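Local coordinates for protein listeriolysin O (Listeria monocytogenes, PDB 4CDB) that binds cholesterol-containing host membranes and, after a major conformational change, inserts as an oligomeric pore that lyses the cell, at residues E22-I27 with P225-R230; L86-A91 with A135-V140; K94-L99 with A248-A253; D112-S117 with V220-P225; N128-K133 with N145-R150. One frame throughout, in Å; residues are numbered along the deposited sequence.

Contact 1: residues E22-I27 with P225-R230; sequences EIDKYI and PTRPSR
Asp24, on helix 14-28 of the cholesterol-dependent cytolysin fold, divides its carboxylate between Arg227 and Ser229 of the loop that follows strand 207-222. Its OD2 takes a side-on salt bridge: Arg227 NE lies 2.8 Å from Asp24 OD2 on the syn side, and NH2 donates to the same atom. OD2 lies within the guanidinium plane, while the carboxylate is turned 63° against it. OD1 is gripped twice by Ser229, whose backbone N and OG each lie 2.8 Å from Asp24 OD1. The N meets the oxygen nearly along its C-O bond, and OG comes from above the carboxylate plane. With chi1 at 59°, Ser229 OG sits between its own N and carbonyl carbon, where it can share this acceptor with the N-H. Farther out, Ile23 and Ile27 turn toward the loop and also touch Phe232, while helix 238-243 packs on Ile23. One turn beyond Asp24, Ile27 CD1 rests 3.8 Å from Pro228 CB.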
# COMPACT_ATOMS: atom_id res chain seq x y z
N GLU A 22 -4.08 -27.94 -38.03
CA GLU A 22 -3.03 -28.54 -37.22
C GLU A 22 -2.69 -27.67 -36.01
O GLU A 22 -2.44 -28.17 -34.92
CB GLU A 22 -1.77 -28.80 -38.04
CG GLU A 22 -1.90 -29.90 -39.08
CD GLU A 22 -0.64 -30.05 -39.92
OE1 GLU A 22 0.27 -29.20 -39.78
OE2 GLU A 22 -0.55 -31.01 -40.71
N ILE A 23 -2.68 -26.35 -36.22
CA ILE A 23 -2.43 -25.42 -35.12
C ILE A 23 -3.54 -25.51 -34.07
O ILE A 23 -3.26 -25.57 -32.87
CB ILE A 23 -2.28 -23.97 -35.62
CG1 ILE A 23 -0.98 -23.82 -36.42
CG2 ILE A 23 -2.27 -22.99 -34.46
CD1 ILE A 23 -0.84 -22.49 -37.13
N ASP A 24 -4.79 -25.53 -34.53
CA ASP A 24 -5.93 -25.66 -33.63
C ASP A 24 -5.80 -26.88 -32.72
O ASP A 24 -5.93 -26.76 -31.50
CB ASP A 24 -7.24 -25.75 -34.42
CG ASP A 24 -7.65 -24.43 -35.04
OD1 ASP A 24 -7.25 -23.37 -34.50
OD2 ASP A 24 -8.37 -24.44 -36.05
N LYS A 25 -5.55 -28.04 -33.32
CA LYS A 25 -5.46 -29.29 -32.56
C LYS A 25 -4.25 -29.33 -31.63
O LYS A 25 -4.32 -29.94 -30.56
CB LYS A 25 -5.43 -30.49 -33.52
CG LYS A 25 -6.61 -30.53 -34.48
CD LYS A 25 -7.93 -30.43 -33.72
CE LYS A 25 -9.10 -30.23 -34.67
NZ LYS A 25 -9.24 -31.37 -35.61
N TYR A 26 -3.16 -28.69 -32.03
CA TYR A 26 -1.97 -28.64 -31.19
C TYR A 26 -2.22 -27.81 -29.93
O TYR A 26 -1.88 -28.23 -28.82
CB TYR A 26 -0.76 -28.09 -31.96
CG TYR A 26 0.46 -27.87 -31.09
CD1 TYR A 26 1.22 -28.95 -30.65
CD2 TYR A 26 0.85 -26.59 -30.72
CE1 TYR A 26 2.33 -28.75 -29.85
CE2 TYR A 26 1.96 -26.39 -29.92
CZ TYR A 26 2.70 -27.47 -29.49
OH TYR A 26 3.81 -27.27 -28.70
N ILE A 27 -2.81 -26.63 -30.10
CA ILE A 27 -3.08 -25.75 -28.97
C ILE A 27 -4.17 -26.34 -28.07
O ILE A 27 -4.06 -26.30 -26.85
CB ILE A 27 -3.46 -24.33 -29.44
CG1 ILE A 27 -2.28 -23.70 -30.19
CG2 ILE A 27 -3.85 -23.45 -28.25
CD1 ILE A 27 -2.54 -22.28 -30.67
N PRO A 225 -11.36 -14.96 -30.74
CA PRO A 225 -11.44 -15.87 -31.89
C PRO A 225 -12.04 -17.23 -31.51
O PRO A 225 -11.75 -17.75 -30.43
CB PRO A 225 -9.98 -16.04 -32.30
CG PRO A 225 -9.20 -15.77 -31.06
CD PRO A 225 -9.97 -14.70 -30.34
N THR A 226 -12.86 -17.78 -32.40
CA THR A 226 -13.47 -19.08 -32.17
C THR A 226 -12.48 -20.21 -32.41
O THR A 226 -12.69 -21.34 -31.97
CB THR A 226 -14.70 -19.30 -33.07
OG1 THR A 226 -14.32 -19.10 -34.44
CG2 THR A 226 -15.82 -18.33 -32.71
N ARG A 227 -11.39 -19.90 -33.11
CA ARG A 227 -10.33 -20.86 -33.36
C ARG A 227 -9.00 -20.27 -32.92
O ARG A 227 -8.72 -19.09 -33.18
CB ARG A 227 -10.26 -21.22 -34.85
CG ARG A 227 -11.53 -21.83 -35.40
CD ARG A 227 -11.43 -22.04 -36.90
NE ARG A 227 -10.31 -22.90 -37.26
CZ ARG A 227 -9.89 -23.11 -38.50
NH1 ARG A 227 -10.50 -22.52 -39.53
NH2 ARG A 227 -8.85 -23.91 -38.73
N PRO A 228 -8.17 -21.08 -32.25
CA PRO A 228 -6.84 -20.65 -31.81
C PRO A 228 -5.96 -20.18 -32.96
O PRO A 228 -5.13 -19.30 -32.78
CB PRO A 228 -6.26 -21.92 -31.18
CG PRO A 228 -7.45 -22.68 -30.71
CD PRO A 228 -8.52 -22.42 -31.74
N SER A 229 -6.15 -20.77 -34.14
CA SER A 229 -5.33 -20.45 -35.30
C SER A 229 -5.67 -19.10 -35.95
O SER A 229 -4.91 -18.62 -36.79
CB SER A 229 -5.44 -21.56 -36.35
OG SER A 229 -6.78 -21.73 -36.77
N ARG A 230 -6.79 -18.50 -35.55
CA ARG A 230 -7.25 -17.26 -36.18
C ARG A 230 -6.27 -16.09 -36.04
O ARG A 230 -6.22 -15.22 -36.90
CB ARG A 230 -8.63 -16.85 -35.66
CG ARG A 230 -9.77 -17.13 -36.62
CD ARG A 230 -9.52 -16.51 -37.99
NE ARG A 230 -10.19 -15.23 -38.18
CZ ARG A 230 -9.58 -14.04 -38.18
NH1 ARG A 230 -8.27 -13.97 -38.01
NH2 ARG A 230 -10.28 -12.94 -38.36

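Contact 2: residues L86-A91 with A135-V140; sequences LTYPGA and ATKSNV. With NA (sodium ion), chain M.
Tyr88 lays one ring face on the first turn of helix 137-152, with Lys137 CA 3.8 Å from the ring centroid in a CH-pi contact only 13° off the normal. Lys137 CB and CG cover the CE1 and CD1 side of that face, and Ala91 CB lies over the opposite face, offset toward the rim, so the ring is held between helix and turn. Tightest on the inner side is Val140, whose CG1 is 3.4 Å from Pro89 O and 3.8 Å from Pro89 CD. CG1 reaches them because it stands anti to the backbone N (chi1 163°). Pro89 and Val140 both continue onto Leu116 of strand 114-118. The outer side is looser: the exposed Leu86 brings CD2 to 3.6 Å from Lys137 NZ, and Lys137 itself is partly exposed. At the ring edge, in its plane, a sodium ion is bound by Tyr88 OH at 2.6 Å, by Ala135 O at 2.9 Å and by a water, tying the phenol to the chain just before the helix. Thr136 is the N-cap, its OG1 accepting from Asn139 N. The arrangement joins a type II beta turn, Tyr88 to Ala91, to a capped helix start through a shared sodium site.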
# COMPACT_ATOMS: atom_id res chain seq x y z
N LEU A 86 5.59 -1.83 -25.40
CA LEU A 86 5.54 -3.24 -25.78
C LEU A 86 4.15 -3.82 -25.50
O LEU A 86 3.79 -4.88 -26.01
CB LEU A 86 6.61 -4.04 -25.02
CG LEU A 86 8.05 -3.53 -25.17
CD1 LEU A 86 9.01 -4.49 -24.49
CD2 LEU A 86 8.41 -3.35 -26.63
N THR A 87 3.37 -3.11 -24.69
CA THR A 87 2.03 -3.54 -24.33
C THR A 87 0.99 -2.94 -25.28
O THR A 87 0.77 -1.73 -25.28
CB THR A 87 1.68 -3.13 -22.89
OG1 THR A 87 2.57 -3.80 -21.98
CG2 THR A 87 0.25 -3.49 -22.56
N TYR A 88 0.35 -3.80 -26.06
CA TYR A 88 -0.68 -3.38 -27.00
C TYR A 88 -1.72 -4.49 -27.19
O TYR A 88 -1.39 -5.67 -27.08
CB TYR A 88 -0.07 -2.98 -28.34
CG TYR A 88 0.66 -4.10 -29.06
CD1 TYR A 88 1.99 -4.38 -28.79
CD2 TYR A 88 0.01 -4.87 -30.02
CE1 TYR A 88 2.65 -5.39 -29.45
CE2 TYR A 88 0.66 -5.88 -30.68
CZ TYR A 88 1.98 -6.14 -30.39
OH TYR A 88 2.64 -7.16 -31.05
N PRO A 89 -2.98 -4.11 -27.45
CA PRO A 89 -4.08 -5.06 -27.60
C PRO A 89 -3.84 -6.06 -28.73
O PRO A 89 -3.43 -5.66 -29.82
CB PRO A 89 -5.28 -4.17 -27.96
CG PRO A 89 -4.92 -2.83 -27.45
CD PRO A 89 -3.44 -2.71 -27.62
N GLY A 90 -4.10 -7.34 -28.46
CA GLY A 90 -3.99 -8.37 -29.48
C GLY A 90 -2.63 -9.05 -29.54
O GLY A 90 -2.45 -10.03 -30.27
N ALA A 91 -1.67 -8.52 -28.79
CA ALA A 91 -0.32 -9.07 -28.78
C ALA A 91 -0.29 -10.51 -28.29
O ALA A 91 -0.96 -10.87 -27.32
CB ALA A 91 0.60 -8.20 -27.93
N ALA A 135 -2.07 -7.47 -37.64
CA ALA A 135 -1.98 -7.01 -36.25
C ALA A 135 -0.55 -6.92 -35.70
O ALA A 135 -0.20 -7.61 -34.75
CB ALA A 135 -2.83 -7.90 -35.36
N THR A 136 0.27 -6.06 -36.30
CA THR A 136 1.58 -5.76 -35.75
C THR A 136 1.43 -4.68 -34.68
O THR A 136 0.35 -4.12 -34.50
CB THR A 136 2.55 -5.26 -36.83
OG1 THR A 136 2.01 -4.09 -37.46
CG2 THR A 136 2.80 -6.34 -37.87
N LYS A 137 2.52 -4.40 -33.96
CA LYS A 137 2.50 -3.36 -32.94
C LYS A 137 2.17 -2.00 -33.55
O LYS A 137 1.36 -1.25 -33.01
CB LYS A 137 3.84 -3.29 -32.20
CG LYS A 137 3.90 -2.23 -31.12
CD LYS A 137 5.34 -1.87 -30.77
CE LYS A 137 6.14 -3.09 -30.36
NZ LYS A 137 7.57 -2.76 -30.11
N SER A 138 2.81 -1.69 -34.67
CA SER A 138 2.62 -0.41 -35.34
C SER A 138 1.19 -0.24 -35.84
O SER A 138 0.58 0.81 -35.67
CB SER A 138 3.60 -0.26 -36.51
OG SER A 138 4.94 -0.33 -36.07
N ASN A 139 0.65 -1.29 -36.46
CA ASN A 139 -0.70 -1.24 -37.00
C ASN A 139 -1.78 -1.15 -35.93
O ASN A 139 -2.77 -0.44 -36.09
CB ASN A 139 -0.96 -2.43 -37.93
CG ASN A 139 -0.19 -2.33 -39.23
OD1 ASN A 139 0.11 -1.24 -39.71
ND2 ASN A 139 0.13 -3.48 -39.82
N VAL A 140 -1.60 -1.88 -34.83
CA VAL A 140 -2.55 -1.84 -33.73
C VAL A 140 -2.57 -0.47 -33.07
O VAL A 140 -3.64 0.11 -32.84
CB VAL A 140 -2.27 -2.94 -32.68
CG1 VAL A 140 -2.99 -2.65 -31.37
CG2 VAL A 140 -2.68 -4.31 -33.22
NA NA M . 1.89 -8.61 -33.02
O HOH W 1 2.39 -11.15 -31.57

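Contact 3: residues K94-L99 with A248-A253; sequences KANSEL and AENPPA
The first torsions bring the amide carbons of Asn96 and Asn250 into range: Asn96 CG stands between its backbone N and carbonyl carbon (chi1 53°), whereas Asn250 CG lies anti to its carbonyl carbon, beside the N. Asn96 ND2 donates to Asn250 OD1 at 3.0 Å in a nearly straight bond, 171° at the hydrogen. The acceptor lies in the amide plane of Asn96, but the donor is somewhat tilted from the carbonyl plane of Asn250, and the two amides are turned 84° against each other. The other end of the Asn96 amide is also used: OD1 accepts from Glu98 N, which approaches from above the carbonyl plane. One side chain thus caps a helix and crosses to the facing loop. Beside this polar pair, Ala95 N donates to Pro251 O at 2.8 Å. Ala95 CB turns toward the same segment, 4.3 Å from Ala253 CB and 4.4 Å from Pro251 CD, and is also touched by Phe353 of strand 345-353. The extended Lys94 passes Asn250, its CD 4.3 Å from Asn250 CB, and carries NZ on to Leu244 O. Lys94 and Pro252 form a non-hydrogen-bonded antiparallel pair, Lys94 CA 4.9 Å from Pro252 CA. The contact is therefore the end of the pairing between strands 92-94 and 252-260, followed two residues later by Asn96, the N-cap of helix 97-100.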
# COMPACT_ATOMS: atom_id res chain seq x y z
N LYS A 94 3.74 -15.61 -24.36
CA LYS A 94 3.80 -16.85 -23.60
C LYS A 94 3.31 -16.60 -22.19
O LYS A 94 3.67 -15.60 -21.57
CB LYS A 94 5.23 -17.39 -23.55
CG LYS A 94 5.79 -17.82 -24.88
CD LYS A 94 7.23 -18.29 -24.72
CE LYS A 94 7.81 -18.76 -26.04
NZ LYS A 94 9.25 -19.14 -25.91
N ALA A 95 2.49 -17.51 -21.68
CA ALA A 95 2.02 -17.40 -20.30
C ALA A 95 2.98 -18.14 -19.38
O ALA A 95 2.78 -19.32 -19.08
CB ALA A 95 0.62 -17.96 -20.16
N ASN A 96 4.03 -17.45 -18.94
CA ASN A 96 5.01 -18.02 -18.02
C ASN A 96 5.47 -17.03 -16.96
O ASN A 96 4.82 -16.01 -16.73
CB ASN A 96 6.20 -18.60 -18.79
CG ASN A 96 6.82 -17.59 -19.74
OD1 ASN A 96 6.74 -16.38 -19.54
ND2 ASN A 96 7.45 -18.10 -20.80
N SER A 97 6.60 -17.33 -16.33
CA SER A 97 7.13 -16.49 -15.25
C SER A 97 7.49 -15.08 -15.72
O SER A 97 7.48 -14.13 -14.94
CB SER A 97 8.34 -17.16 -14.60
OG SER A 97 9.33 -17.44 -15.56
N GLU A 98 7.82 -14.94 -17.01
CA GLU A 98 8.19 -13.64 -17.56
C GLU A 98 6.99 -12.71 -17.65
O GLU A 98 7.14 -11.49 -17.58
CB GLU A 98 8.84 -13.80 -18.94
CG GLU A 98 10.21 -14.47 -18.90
CD GLU A 98 11.26 -13.63 -18.20
OE1 GLU A 98 11.32 -13.68 -16.95
OE2 GLU A 98 12.02 -12.92 -18.89
N LEU A 99 5.80 -13.28 -17.80
CA LEU A 99 4.57 -12.50 -17.76
C LEU A 99 4.31 -12.03 -16.33
O LEU A 99 3.82 -10.92 -16.11
CB LEU A 99 3.38 -13.32 -18.27
CG LEU A 99 2.01 -12.63 -18.24
CD1 LEU A 99 2.06 -11.32 -18.98
CD2 LEU A 99 0.95 -13.54 -18.83
N ALA A 248 2.97 -26.93 -23.43
CA ALA A 248 2.16 -27.07 -22.22
C ALA A 248 2.76 -26.31 -21.05
O ALA A 248 2.04 -25.86 -20.15
CB ALA A 248 1.98 -28.55 -21.87
N GLU A 249 4.08 -26.16 -21.06
CA GLU A 249 4.79 -25.47 -19.99
C GLU A 249 4.77 -23.96 -20.23
O GLU A 249 4.84 -23.17 -19.29
CB GLU A 249 6.23 -25.96 -19.89
CG GLU A 249 6.38 -27.48 -19.83
CD GLU A 249 6.38 -28.13 -21.20
OE1 GLU A 249 7.42 -28.06 -21.89
OE2 GLU A 249 5.34 -28.70 -21.60
N ASN A 250 4.67 -23.57 -21.50
CA ASN A 250 4.59 -22.16 -21.87
C ASN A 250 3.40 -21.91 -22.80
O ASN A 250 3.58 -21.67 -23.99
CB ASN A 250 5.88 -21.70 -22.54
CG ASN A 250 7.11 -21.92 -21.66
OD1 ASN A 250 7.49 -21.05 -20.88
ND2 ASN A 250 7.72 -23.09 -21.79
N PRO A 251 2.18 -21.97 -22.25
CA PRO A 251 0.95 -21.88 -23.05
C PRO A 251 0.82 -20.52 -23.73
O PRO A 251 1.16 -19.50 -23.12
CB PRO A 251 -0.16 -22.05 -22.02
CG PRO A 251 0.49 -22.68 -20.83
CD PRO A 251 1.88 -22.15 -20.82
N PRO A 252 0.32 -20.50 -24.97
CA PRO A 252 0.14 -19.25 -25.70
C PRO A 252 -1.03 -18.45 -25.14
O PRO A 252 -2.06 -19.03 -24.77
CB PRO A 252 -0.15 -19.72 -27.13
CG PRO A 252 -0.79 -21.05 -26.96
CD PRO A 252 -0.09 -21.67 -25.77
N ALA A 253 -0.87 -17.13 -25.07
CA ALA A 253 -1.94 -16.25 -24.61
C ALA A 253 -1.91 -14.96 -25.40
O ALA A 253 -0.92 -14.66 -26.07
CB ALA A 253 -1.78 -15.97 -23.12

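Contact 4: residues D112-S117 with V220-P225; sequences DSLTLS and VNVNEP
Leu116 and Val222 are a non-hydrogen-bonded pair of the large antiparallel sheet, side by side on one face, where strand 114-118 runs beside the end of strand 207-222. Beside them Ser117 and Asn221 form the hydrogen-bonded pair, with Ser117 N 3.0 Å from Asn221 O and Asn221 N 2.9 Å from Ser117 O. Past Val222 a side chain takes over: Asn223 N donates to Thr115 O, but Thr115 N gives its hydrogen to Asn223 OD1 at 2.8 Å. The bond is nearly straight (172°), its donor above the carbonyl plane. A chi1 of 68° sets Asn223 CG on the side from which OD1 meets Thr115 N. On the apolar face Leu116 CD2 touches Val222 CG2 at 3.7 Å and Val220 CG1 at 4.0 Å, while Leu114 CD2 meets Val222 CG1. Asn223 ND2 donates to a water bridging to Ser113 O and also bonds to Ser6. The amide of Asn223 thus continues the sheet's bonding where the backbone turns away, and satisfies the buried N-H of Thr115.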
# COMPACT_ATOMS: atom_id res chain seq x y z
N ASP A 112 -2.67 -12.54 -38.43
CA ASP A 112 -3.82 -12.35 -39.31
C ASP A 112 -4.55 -11.08 -38.87
O ASP A 112 -3.92 -10.14 -38.39
CB ASP A 112 -4.75 -13.57 -39.25
CG ASP A 112 -5.59 -13.74 -40.51
OD1 ASP A 112 -5.83 -12.74 -41.22
OD2 ASP A 112 -6.00 -14.88 -40.80
N SER A 113 -5.87 -11.06 -39.01
CA SER A 113 -6.65 -9.88 -38.67
C SER A 113 -7.32 -9.99 -37.30
O SER A 113 -7.53 -11.09 -36.79
CB SER A 113 -7.71 -9.61 -39.74
OG SER A 113 -8.64 -10.68 -39.82
N LEU A 114 -7.64 -8.84 -36.72
CA LEU A 114 -8.43 -8.78 -35.49
C LEU A 114 -9.29 -7.52 -35.46
O LEU A 114 -9.06 -6.58 -36.21
CB LEU A 114 -7.53 -8.86 -34.24
CG LEU A 114 -6.31 -7.94 -34.07
CD1 LEU A 114 -6.69 -6.49 -33.81
CD2 LEU A 114 -5.43 -8.46 -32.95
N THR A 115 -10.30 -7.51 -34.58
CA THR A 115 -11.14 -6.34 -34.42
C THR A 115 -10.87 -5.69 -33.07
O THR A 115 -10.95 -6.34 -32.03
CB THR A 115 -12.64 -6.67 -34.53
OG1 THR A 115 -12.91 -7.25 -35.81
CG2 THR A 115 -13.48 -5.42 -34.37
N LEU A 116 -10.54 -4.40 -33.09
CA LEU A 116 -10.36 -3.63 -31.87
C LEU A 116 -11.63 -2.85 -31.54
O LEU A 116 -12.33 -2.38 -32.44
CB LEU A 116 -9.18 -2.66 -32.01
CG LEU A 116 -7.80 -3.30 -32.11
CD1 LEU A 116 -6.74 -2.22 -32.28
CD2 LEU A 116 -7.51 -4.16 -30.89
N SER A 117 -11.91 -2.72 -30.25
CA SER A 117 -13.07 -1.97 -29.79
C SER A 117 -12.71 -1.09 -28.60
O SER A 117 -11.93 -1.49 -27.73
CB SER A 117 -14.22 -2.91 -29.43
OG SER A 117 -15.29 -2.21 -28.83
N VAL A 220 -9.22 -0.54 -24.54
CA VAL A 220 -9.33 -1.11 -25.87
C VAL A 220 -9.22 -2.63 -25.78
O VAL A 220 -8.22 -3.16 -25.29
CB VAL A 220 -8.25 -0.56 -26.83
CG1 VAL A 220 -8.29 -1.29 -28.16
CG2 VAL A 220 -8.42 0.94 -27.02
N ASN A 221 -10.25 -3.32 -26.25
CA ASN A 221 -10.27 -4.78 -26.21
C ASN A 221 -10.28 -5.42 -27.60
O ASN A 221 -10.53 -4.75 -28.61
CB ASN A 221 -11.44 -5.29 -25.37
CG ASN A 221 -12.79 -4.92 -25.96
OD1 ASN A 221 -12.88 -4.02 -26.79
ND2 ASN A 221 -13.83 -5.62 -25.54
N VAL A 222 -10.01 -6.73 -27.65
CA VAL A 222 -9.89 -7.46 -28.90
C VAL A 222 -10.96 -8.54 -28.98
O VAL A 222 -11.38 -9.08 -27.96
CB VAL A 222 -8.50 -8.13 -29.01
CG1 VAL A 222 -8.27 -8.68 -30.41
CG2 VAL A 222 -7.42 -7.13 -28.67
N ASN A 223 -11.42 -8.85 -30.19
CA ASN A 223 -12.35 -9.95 -30.41
C ASN A 223 -11.78 -11.27 -29.89
O ASN A 223 -10.57 -11.47 -29.91
CB ASN A 223 -12.67 -10.09 -31.90
CG ASN A 223 -11.47 -10.56 -32.71
OD1 ASN A 223 -10.55 -9.79 -32.98
ND2 ASN A 223 -11.49 -11.83 -33.11
N GLU A 224 -12.66 -12.16 -29.42
CA GLU A 224 -12.23 -13.48 -29.00
C GLU A 224 -12.45 -14.49 -30.12
O GLU A 224 -13.59 -14.85 -30.42
CB GLU A 224 -12.96 -13.92 -27.72
CG GLU A 224 -12.67 -13.05 -26.50
CD GLU A 224 -13.32 -13.58 -25.23
OE1 GLU A 224 -14.05 -14.59 -25.31
OE2 GLU A 224 -13.10 -12.98 -24.16
N PRO A 225 -11.36 -14.96 -30.74
CA PRO A 225 -11.44 -15.87 -31.89
C PRO A 225 -12.04 -17.23 -31.51
O PRO A 225 -11.75 -17.75 -30.43
CB PRO A 225 -9.98 -16.04 -32.30
CG PRO A 225 -9.20 -15.77 -31.06
CD PRO A 225 -9.97 -14.70 -30.34
O HOH W 2 -9.36 -12.68 -35.03

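Contact 5: residues N128-K133 with N145-R150; sequences NKIVVK and NTLVER
Strand 129-132 and the segment 145-150 of helix 137-152 run nearly antiparallel, 157° between their directions, with axes 9.2 Å apart at closest approach. Ile130 turns toward the helix and carries most of the apolar contact. Its two branches do different work: CG2 lies 3.6 Å from Leu147 CD2 and 3.7 Å from Leu147 CG, whereas CG1 stands anti to the backbone N (chi1 -177°) and the chain stays extended, so that CD1 meets Thr146 CG2 at 4.1 Å. Leu147 CD2 also lies 4.0 Å from Asn128 O and covers one face of the Arg150 guanidinium, offset toward its rim. Arg150, bent at chi3, brings NH2 to Lys129 O at 2.7 Å. That hydrogen bond is neither straight nor coplanar: the angle at the hydrogen is 147°, and the donor is tilted from the carbonyl plane. The same NH2 also donates to Asp127 O, so one nitrogen bridges two backbone carbonyls, one just before the strand and one at its first residue. Beside it in the sheet, Ile130 pairs through its backbone with Leu116 of strand 114-118, and Leu147 reaches on to Ile118, so helix 137-152 packs on strands 129-132 and 114-118 of the large antiparallel sheet.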
# COMPACT_ATOMS: atom_id res chain seq x y z
N ASN A 128 -17.40 2.28 -32.52
CA ASN A 128 -16.37 1.93 -31.55
C ASN A 128 -15.44 0.79 -31.98
O ASN A 128 -14.57 0.37 -31.22
CB ASN A 128 -16.98 1.64 -30.18
CG ASN A 128 -18.06 0.57 -30.22
OD1 ASN A 128 -18.12 -0.23 -31.16
ND2 ASN A 128 -18.92 0.55 -29.21
N LYS A 129 -15.63 0.29 -33.20
CA LYS A 129 -14.85 -0.85 -33.68
C LYS A 129 -14.03 -0.51 -34.92
O LYS A 129 -14.37 0.41 -35.67
CB LYS A 129 -15.78 -2.03 -33.98
CG LYS A 129 -16.64 -2.48 -32.81
CD LYS A 129 -17.62 -3.57 -33.23
CE LYS A 129 -18.63 -3.85 -32.13
NZ LYS A 129 -17.99 -4.20 -30.84
N ILE A 130 -12.96 -1.26 -35.13
CA ILE A 130 -12.14 -1.12 -36.34
C ILE A 130 -11.35 -2.41 -36.62
O ILE A 130 -10.82 -3.03 -35.70
CB ILE A 130 -11.19 0.10 -36.26
CG1 ILE A 130 -10.41 0.28 -37.56
CG2 ILE A 130 -10.25 -0.01 -35.06
CD1 ILE A 130 -9.51 1.49 -37.58
N VAL A 131 -11.30 -2.81 -37.88
CA VAL A 131 -10.58 -4.01 -38.28
C VAL A 131 -9.11 -3.69 -38.57
O VAL A 131 -8.80 -2.75 -39.30
CB VAL A 131 -11.21 -4.65 -39.53
CG1 VAL A 131 -10.46 -5.92 -39.92
CG2 VAL A 131 -12.67 -4.97 -39.28
N VAL A 132 -8.22 -4.48 -37.97
CA VAL A 132 -6.79 -4.38 -38.26
C VAL A 132 -6.38 -5.60 -39.07
O VAL A 132 -6.44 -6.72 -38.58
CB VAL A 132 -5.96 -4.35 -36.96
CG1 VAL A 132 -4.48 -4.17 -37.29
CG2 VAL A 132 -6.45 -3.25 -36.05
N LYS A 133 -5.96 -5.37 -40.31
CA LYS A 133 -5.64 -6.47 -41.23
C LYS A 133 -4.41 -7.27 -40.80
O LYS A 133 -4.46 -8.50 -40.71
CB LYS A 133 -5.47 -5.94 -42.66
CG LYS A 133 -6.67 -6.18 -43.56
CD LYS A 133 -7.97 -5.84 -42.85
CE LYS A 133 -9.18 -6.10 -43.74
NZ LYS A 133 -9.22 -5.18 -44.90
N ASN A 145 -5.14 4.97 -32.05
CA ASN A 145 -5.18 6.41 -32.27
C ASN A 145 -6.33 6.82 -33.18
O ASN A 145 -6.88 7.92 -33.04
CB ASN A 145 -3.85 6.91 -32.85
CG ASN A 145 -2.69 6.68 -31.91
OD1 ASN A 145 -2.87 6.52 -30.70
ND2 ASN A 145 -1.48 6.66 -32.46
N THR A 146 -6.69 5.94 -34.11
CA THR A 146 -7.80 6.20 -35.03
C THR A 146 -9.13 6.22 -34.28
O THR A 146 -9.98 7.08 -34.53
CB THR A 146 -7.85 5.15 -36.16
OG1 THR A 146 -6.58 5.11 -36.83
CG2 THR A 146 -8.93 5.49 -37.17
N LEU A 147 -9.31 5.27 -33.36
CA LEU A 147 -10.52 5.20 -32.55
C LEU A 147 -10.65 6.41 -31.62
O LEU A 147 -11.74 6.96 -31.46
CB LEU A 147 -10.55 3.90 -31.73
CG LEU A 147 -10.75 2.60 -32.50
CD1 LEU A 147 -10.73 1.41 -31.55
CD2 LEU A 147 -12.04 2.62 -33.30
N VAL A 148 -9.54 6.80 -31.00
CA VAL A 148 -9.53 7.94 -30.09
C VAL A 148 -9.88 9.24 -30.82
O VAL A 148 -10.65 10.06 -30.31
CB VAL A 148 -8.16 8.09 -29.38
CG1 VAL A 148 -8.05 9.43 -28.68
CG2 VAL A 148 -7.95 6.95 -28.39
N GLU A 149 -9.32 9.42 -32.01
CA GLU A 149 -9.61 10.61 -32.81
C GLU A 149 -11.06 10.63 -33.27
O GLU A 149 -11.68 11.69 -33.36
CB GLU A 149 -8.68 10.70 -34.02
CG GLU A 149 -7.31 11.27 -33.69
CD GLU A 149 -7.40 12.65 -33.06
OE1 GLU A 149 -8.19 13.49 -33.56
OE2 GLU A 149 -6.67 12.91 -32.08
N ARG A 150 -11.60 9.45 -33.58
CA ARG A 150 -12.99 9.33 -34.01
C ARG A 150 -13.95 9.77 -32.91
O ARG A 150 -14.98 10.38 -33.18
CB ARG A 150 -13.29 7.90 -34.47
CG ARG A 150 -13.53 7.78 -35.97
CD ARG A 150 -13.13 6.41 -36.51
NE ARG A 150 -13.92 5.32 -35.95
CZ ARG A 150 -13.85 4.06 -36.37
NH1 ARG A 150 -13.02 3.72 -37.35
NH2 ARG A 150 -14.60 3.12 -35.80

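In the fold
All five contacts gather at one end of the elongated chain. Contacts 4 and 5 are neighbours in the large antiparallel sheet, their centres about 11 Å apart, joined by backbone bonds between strands 114-118 and 129-132. Contacts 2 and 4 also have centres about 11 Å apart, and contact 2 shares helix 137-152 with contact 5. Contact 3, on strand 252-260 of the same sheet, and contact 4 have centres about 20 Å apart. Contact 1 touches contact 3 through Ile27 and Pro252, and shares Pro225 with contact 4. Contacts 2, 4 and 5 are nested within the chain loop closed by contact 1, whereas contact 3 crosses it, so segments far apart in sequence come together at this end of the molecule.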